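Local coordinates for type IV secretion system protein DotB (Yersinia pseudotuberculosis IP 31758, PDB 6GEF) that hydrolyses ATP as the ATPase of a type IVb secretion system, probably working as a hexamer that powers transport of substrates, at the interface of chains A and B. Sequence-based numbering; all coordinates share one arbitrary frame. Chains: chain A/B, Type IV secretion system protein DotB.

Contact 1: the interface of chains A and B. Residues chain A 59, 137-138, 147; chain B 234-236, 255.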
loop_
_atom_site.group_PDB
_atom_site.type_symbol
_atom_site.label_atom_id
_atom_site.label_comp_id
_atom_site.label_asym_id
_atom_site.label_seq_id
_atom_site.Cartn_x
_atom_site.Cartn_y
_atom_site.Cartn_z
ATOM N N LYS A 59 -1.974 -43.028 8.808
ATOM C CA LYS A 59 -2.159 -42.177 9.989
ATOM C C LYS A 59 -2.097 -43.047 11.229
ATOM O O LYS A 59 -2.515 -44.201 11.218
ATOM C CB LYS A 59 -3.496 -41.436 9.938
ATOM C CG LYS A 59 -3.606 -40.326 10.946
ATOM C CD LYS A 59 -5.040 -39.756 10.954
ATOM C CE LYS A 59 -5.962 -40.560 11.859
ATOM N NZ LYS A 59 -6.868 -39.630 12.631
ATOM N N PRO A 137 0.891 -32.159 9.246
ATOM C CA PRO A 137 0.630 -32.259 10.680
ATOM C C PRO A 137 -0.816 -32.667 10.956
ATOM O O PRO A 137 -1.744 -32.183 10.316
ATOM C CB PRO A 137 0.892 -30.845 11.174
ATOM C CG PRO A 137 1.840 -30.251 10.219
ATOM C CD PRO A 137 1.520 -30.885 8.881
ATOM N N VAL A 138 -1.000 -33.638 11.837
ATOM C CA VAL A 138 -2.284 -33.895 12.474
ATOM C C VAL A 138 -2.082 -33.964 13.985
ATOM O O VAL A 138 -0.951 -33.950 14.498
ATOM C CB VAL A 138 -2.902 -35.219 11.984
ATOM C CG1 VAL A 138 -3.203 -35.130 10.490
ATOM C CG2 VAL A 138 -1.996 -36.399 12.237
ATOM N N GLU A 147 0.369 -37.176 9.262
ATOM C CA GLU A 147 -0.456 -37.994 8.345
ATOM C C GLU A 147 0.211 -37.990 6.981
ATOM O O GLU A 147 0.609 -36.932 6.484
ATOM C CB GLU A 147 -1.882 -37.428 8.236
ATOM C CG GLU A 147 -2.959 -38.492 8.345
ATOM C CD GLU A 147 -3.801 -38.593 7.104
ATOM O OE1 GLU A 147 -4.248 -37.535 6.600
ATOM O OE2 GLU A 147 -4.045 -39.728 6.648
ATOM N N ALA B 234 -8.926 -36.671 10.237
ATOM C CA ALA B 234 -7.670 -36.051 10.603
ATOM C C ALA B 234 -7.915 -34.602 10.985
ATOM O O ALA B 234 -8.490 -33.844 10.215
ATOM C CB ALA B 234 -6.688 -36.121 9.455
ATOM N N GLN B 235 -7.498 -34.209 12.177
ATOM C CA GLN B 235 -7.638 -32.869 12.695
ATOM C C GLN B 235 -6.292 -32.165 12.710
ATOM O O GLN B 235 -5.299 -32.739 13.116
ATOM C CB GLN B 235 -8.222 -32.892 14.116
ATOM C CG GLN B 235 -9.516 -33.668 14.251
ATOM C CD GLN B 235 -10.049 -33.669 15.660
ATOM O OE1 GLN B 235 -9.481 -34.338 16.542
ATOM N NE2 GLN B 235 -11.144 -32.924 15.895
ATOM N N SER B 236 -6.277 -30.911 12.273
ATOM C CA SER B 236 -5.084 -30.070 12.310
ATOM C C SER B 236 -5.433 -28.766 13.027
ATOM O O SER B 236 -6.365 -28.084 12.663
ATOM C CB SER B 236 -4.596 -29.771 10.895
ATOM O OG SER B 236 -4.354 -30.945 10.168
ATOM N N ARG B 255 -4.390 -34.027 -0.158
ATOM C CA ARG B 255 -4.655 -34.982 0.874
ATOM C C ARG B 255 -5.893 -35.819 0.627
ATOM O O ARG B 255 -6.443 -36.438 1.550
ATOM C CB ARG B 255 -4.748 -34.290 2.266
ATOM C CG ARG B 255 -3.538 -33.482 2.630
ATOM C CD ARG B 255 -3.154 -33.664 4.057
ATOM N NE ARG B 255 -3.849 -32.929 5.026
ATOM C CZ ARG B 255 -4.307 -33.366 6.202
ATOM N NH1 ARG B 255 -4.116 -34.572 6.567
ATOM N NH2 ARG B 255 -4.987 -32.545 7.025
#

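Contact 2: the interface of chains A and B. Residues chain A 185, 291; chain B 177, 321.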
loop_
_atom_site.group_PDB
_atom_site.type_symbol
_atom_site.label_atom_id
_atom_site.label_comp_id
_atom_site.label_asym_id
_atom_site.label_seq_id
_atom_site.Cartn_x
_atom_site.Cartn_y
_atom_site.Cartn_z
ATOM N N LYS A 185 -16.692 -32.204 -11.636
ATOM C CA LYS A 185 -16.235 -31.933 -10.272
ATOM C C LYS A 185 -14.930 -32.626 -9.956
ATOM O O LYS A 185 -14.049 -32.036 -9.320
ATOM C CB LYS A 185 -17.321 -32.299 -9.279
ATOM C CG LYS A 185 -17.354 -33.783 -8.926
ATOM C CD LYS A 185 -18.608 -34.203 -8.172
ATOM C CE LYS A 185 -18.339 -35.383 -7.240
ATOM N NZ LYS A 185 -19.449 -35.558 -6.252
ATOM N N GLN A 291 -20.861 -29.243 -13.497
ATOM C CA GLN A 291 -21.514 -30.548 -13.523
ATOM C C GLN A 291 -21.904 -30.984 -14.918
ATOM O O GLN A 291 -21.854 -32.176 -15.222
ATOM C CB GLN A 291 -22.721 -30.556 -12.581
ATOM C CG GLN A 291 -22.369 -30.795 -11.122
ATOM C CD GLN A 291 -23.582 -31.079 -10.271
ATOM O OE1 GLN A 291 -24.618 -31.604 -10.748
ATOM N NE2 GLN A 291 -23.454 -30.743 -8.966
ATOM N N ASN B 177 -21.199 -33.017 -2.441
ATOM C CA ASN B 177 -20.291 -31.929 -2.800
ATOM C C ASN B 177 -20.895 -30.604 -2.317
ATOM O O ASN B 177 -22.014 -30.563 -1.819
ATOM C CB ASN B 177 -19.971 -31.926 -4.300
ATOM C CG ASN B 177 -20.975 -31.116 -5.104
ATOM O OD1 ASN B 177 -22.207 -31.248 -4.927
ATOM N ND2 ASN B 177 -20.440 -30.186 -5.936
ATOM N N ARG B 321 -24.944 -25.614 -0.381
ATOM C CA ARG B 321 -25.990 -26.609 -0.284
ATOM C C ARG B 321 -26.938 -26.427 0.892
ATOM O O ARG B 321 -28.027 -26.993 0.883
ATOM C CB ARG B 321 -25.348 -28.021 -0.199
ATOM C CG ARG B 321 -24.550 -28.405 -1.414
ATOM C CD ARG B 321 -25.435 -28.565 -2.646
ATOM N NE ARG B 321 -24.659 -28.897 -3.819
ATOM C CZ ARG B 321 -24.186 -28.042 -4.716
ATOM N NH1 ARG B 321 -24.424 -26.762 -4.595
ATOM N NH2 ARG B 321 -23.456 -28.457 -5.733
#

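Contact 1: the interface of chains A and B
A:Pro137 and A:Val138, extended in strand 128-140, turn a backbone carbonyl and an alpha-carbon toward B:Ser236 and B:Gln235 in the likewise extended strand 232-237, so that two strand surfaces of neighbouring subunits meet. The carbonyl oxygen O of A:Pro137 accepts a hydrogen bond from the hydroxyl OG of B:Ser236 at 2.9 Å. The bond comes in at 151° to the C=O, with the donor 21° from the carbonyl plane. A small hydroxyl suits this place: it reaches the neighbour's carbonyl without holding the strands apart. Next to it, the backbones of A:Val138 and B:Gln235 lie side by side, the contact being made by the glutamine carbonyl and not its side chain.

A:Val138 has CG1 beside its own backbone N (chi1 -64°), which brings that methyl to 3.8 Å from CB of B:Ala234. The branched valine supplies a broad apolar surface, and the short alanine lets it approach. Beside this apolar pair runs a charged one. B:Arg255 comes from a loop following helix 245-253, and its chain bends at chi2 and chi3 to bring its guanidinium to A:Glu147 in strand 143-153. The two side chains cross obliquely, with their planes well away from coplanar, so the link is a salt bridge through one nitrogen, mainly electrostatic because the N-H of NH1 does not point at OE1. The long arginine lets a loop residue bring its charge up to a neighbouring strand, while the glutamate chain, bent at chi2, turns its carboxylate to meet it. Its contact atom is the carboxylate oxygen OE1, 3.0 Å from NH1 of B:Arg255 and 4.0 Å from CB of B:Ala234.

Contact 2: the interface of chains A and B
A:Lys185 belongs to the P-loop, the Walker A motif GKTSSGKS of this GspE-family ATPase, where it is the residue after the first glycine and not the conserved lysine near the motif's end. It faces B:Asn177, a loop residue of the adjoining subunit. A:Gln291, also of chain A and from the loop after strand 284-288, approaches the asparagine amide from another direction, roughly at right angles to the lysine.

The side chain of B:Asn177 can be followed outward. Its CB lies 4.2 Å from the side-chain amino nitrogen NZ of A:Lys185, whose chain, extended beyond CG, crosses the asparagine at a slant; this is packing at van der Waals range. From CB, CG swings into the position between the backbone N and the carbonyl carbon (chi1 88°), which carries the amide away from the lysine tip and toward A:Gln291 and B:Arg321. The amide carbon CG of B:Asn177 is 4.8 Å from NZ of A:Lys185. At the tip, the oxygen OD1 accepts a hydrogen bond of 3.2 Å from NH2 of B:Arg321, within the same chain. The donor stands to one side of the C=O, at 105°, and is tilted from the amide plane, so the bond is likely to be modest. It links the loop to strand 320-330 and may limit rotation of the asparagine amide. The other tip atom, ND2 of B:Asn177, lies 4.3 Å from the amide nitrogen NE2 of A:Gln291; both are N-H donors as modelled, near each other without a mutual hydrogen bond.

A short amide suits position 177 because it accepts from its own chain's arginine while its CB and amide pack against chain A. A:Gln291, extended beyond CG, comes toward B:Arg321 from the opposite direction. Their flat groups are steeply turned, 72° apart, and the nearest atoms, NE2 of A:Gln291 and NH2 of B:Arg321, again two donors in proximity only, are 4.0 Å apart.

About 24 Å separates the centres of contact 1 and contact 2, measured between their C-alpha atoms, and they share no residues. Both join the same two chains through different parts. In contact 1, strands 128-140 and 143-153 of chain A meet strand 232-237 and the loop after helix 245-253 of chain B; in contact 2, the P-loop and the loop after strand 284-288 meet a loop and strand 320-330. Chain B therefore meets chain A at two separate places, which could restrict its tilt. The deposited assembly has six copies, so such paired contacts could couple one subunit's nucleotide site to its neighbour's position.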